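Microcompartments protein (Desulfitobacterium hafniense, PDB 3NWG) is probably a tandem BMC-domain shell protein that helps build the outer coat of a bacterial microcompartment. Local coordinates at residues P75-P79 / Q80-A84. Sequence-based numbering, arbitrary orientation.
Sequences PNVHP and QVLTA
His78 caps the start of helix 79-85 through its side chain, accepting a hydrogen bond from Gln80 N. This is a helix N-cap, with Pro79 as the first residue of the helix. The short helix follows strand 68-74, the last strand of the first BMC domain, and packs on helix 105-117 and strand 122-127 of the second. The capping bond runs from Gln80 N to His78 ND1 at 3.3 Å and is nearly straight, with an N-H...N angle of 164°. The donor sits at the ring edge, tilted 22° from its plane. The ring reaches it because CG of His78 stands anti to the backbone N (chi1 -162°), beside the carbonyl carbon. Pro79 CD covers part of one ring face. Val81 N also bonds to His78 O.

The tight side is apolar. Val77 CG2 lies 3.7 Å from Val81 CB, and Val77 CG1 touches both methyls of Leu82. Val77 and Val81 are buried, and both also meet Asp113. The other side is looser and more polar. Pro79 is exposed there, and the Gln80 chain runs alongside the imidazole, with its amide turned well away from the ring plane. Replacing His78 with an alanine is likely to leave Gln80 N without its side-chain acceptor and open a gap beside the Gln80 chain. One turn on, Thr83 N bonds to Pro79 O. Gln80 O takes two donors from the same face of its plane: Ala84 N at 2.9 Å and Thr83 OG1 at 3.2 Å.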
loop_
_atom_site.group_PDB
_atom_site.type_symbol
_atom_site.label_atom_id
_atom_site.label_comp_id
_atom_site.label_asym_id
_atom_site.label_seq_id
_atom_site.Cartn_x
_atom_site.Cartn_y
_atom_site.Cartn_z
ATOM N N PRO A 75 18.272 25.834 -15.399
ATOM C CA PRO A 75 17.488 26.434 -16.473
ATOM C C PRO A 75 17.414 25.549 -17.708
ATOM O O PRO A 75 18.362 24.818 -18.015
ATOM C CB PRO A 75 18.279 27.695 -16.808
ATOM C CG PRO A 75 19.688 27.330 -16.475
ATOM C CD PRO A 75 19.547 26.543 -15.198
ATOM N N ASN A 76 16.294 25.639 -18.419
ATOM C CA ASN A 76 16.099 24.929 -19.684
ATOM C C ASN A 76 16.250 23.435 -19.482
ATOM O O ASN A 76 16.991 22.772 -20.207
ATOM C CB ASN A 76 17.065 25.432 -20.771
ATOM C CG ASN A 76 17.225 26.966 -20.764
ATOM O OD1 ASN A 76 16.251 27.732 -20.610
ATOM N ND2 ASN A 76 18.470 27.416 -20.931
ATOM N N VAL A 77 15.560 22.923 -18.467
ATOM C CA VAL A 77 15.617 21.514 -18.135
ATOM C C VAL A 77 14.819 20.701 -19.150
ATOM O O VAL A 77 13.777 21.154 -19.642
ATOM C CB VAL A 77 15.106 21.247 -16.709
ATOM C CG1 VAL A 77 13.609 21.547 -16.601
ATOM C CG2 VAL A 77 15.398 19.798 -16.305
ATOM N N HIS A 78 15.321 19.512 -19.464
ATOM C CA HIS A 78 14.678 18.652 -20.432
ATOM C C HIS A 78 13.327 18.158 -19.908
ATOM O O HIS A 78 13.234 17.699 -18.772
ATOM C CB HIS A 78 15.591 17.478 -20.762
ATOM C CG HIS A 78 15.225 16.772 -22.027
ATOM N ND1 HIS A 78 14.252 15.795 -22.079
ATOM C CD2 HIS A 78 15.685 16.916 -23.295
ATOM C CE1 HIS A 78 14.138 15.359 -23.322
ATOM N NE2 HIS A 78 14.994 16.026 -24.081
ATOM N N PRO A 79 12.270 18.246 -20.732
ATOM C CA PRO A 79 10.925 17.851 -20.292
ATOM C C PRO A 79 10.859 16.484 -19.623
ATOM O O PRO A 79 10.011 16.276 -18.758
ATOM C CB PRO A 79 10.100 17.835 -21.588
ATOM C CG PRO A 79 11.037 18.170 -22.690
ATOM C CD PRO A 79 12.260 18.782 -22.099
ATOM N N GLN A 80 11.745 15.570 -20.013
ATOM C CA GLN A 80 11.708 14.201 -19.500
ATOM C C GLN A 80 12.221 14.098 -18.086
ATOM O O GLN A 80 11.787 13.237 -17.339
ATOM C CB GLN A 80 12.505 13.260 -20.391
ATOM C CG GLN A 80 11.755 12.803 -21.625
ATOM C CD GLN A 80 12.424 11.636 -22.297
ATOM O OE1 GLN A 80 13.474 11.775 -22.931
ATOM N NE2 GLN A 80 11.816 10.465 -22.162
ATOM N N VAL A 81 13.157 14.965 -17.724
ATOM C CA VAL A 81 13.619 15.040 -16.351
ATOM C C VAL A 81 12.444 15.320 -15.410
ATOM O O VAL A 81 12.314 14.686 -14.358
ATOM C CB VAL A 81 14.692 16.119 -16.176
ATOM C CG1 VAL A 81 15.033 16.289 -14.704
ATOM C CG2 VAL A 81 15.937 15.781 -17.012
ATOM N N LEU A 82 11.575 16.246 -15.800
ATOM C CA LEU A 82 10.454 16.626 -14.951
ATOM C C LEU A 82 9.461 15.481 -14.814
ATOM O O LEU A 82 9.109 15.097 -13.702
ATOM C CB LEU A 82 9.768 17.891 -15.466
ATOM C CG LEU A 82 10.701 19.087 -15.647
ATOM C CD1 LEU A 82 10.049 20.117 -16.532
ATOM C CD2 LEU A 82 11.153 19.689 -14.309
ATOM N N THR A 83 9.030 14.917 -15.935
ATOM C CA THR A 83 8.084 13.816 -15.877
ATOM C C THR A 83 8.669 12.614 -15.101
ATOM O O THR A 83 7.962 11.974 -14.328
ATOM C CB THR A 83 7.559 13.416 -17.286
ATOM O OG1 THR A 83 8.659 13.227 -18.180
ATOM C CG2 THR A 83 6.667 14.510 -17.867
ATOM N N ALA A 84 9.960 12.338 -15.279
ATOM C CA ALA A 84 10.618 11.239 -14.571
ATOM C C ALA A 84 10.573 11.447 -13.065
ATOM O O ALA A 84 10.200 10.530 -12.327
ATOM C CB ALA A 84 12.057 11.062 -15.043
#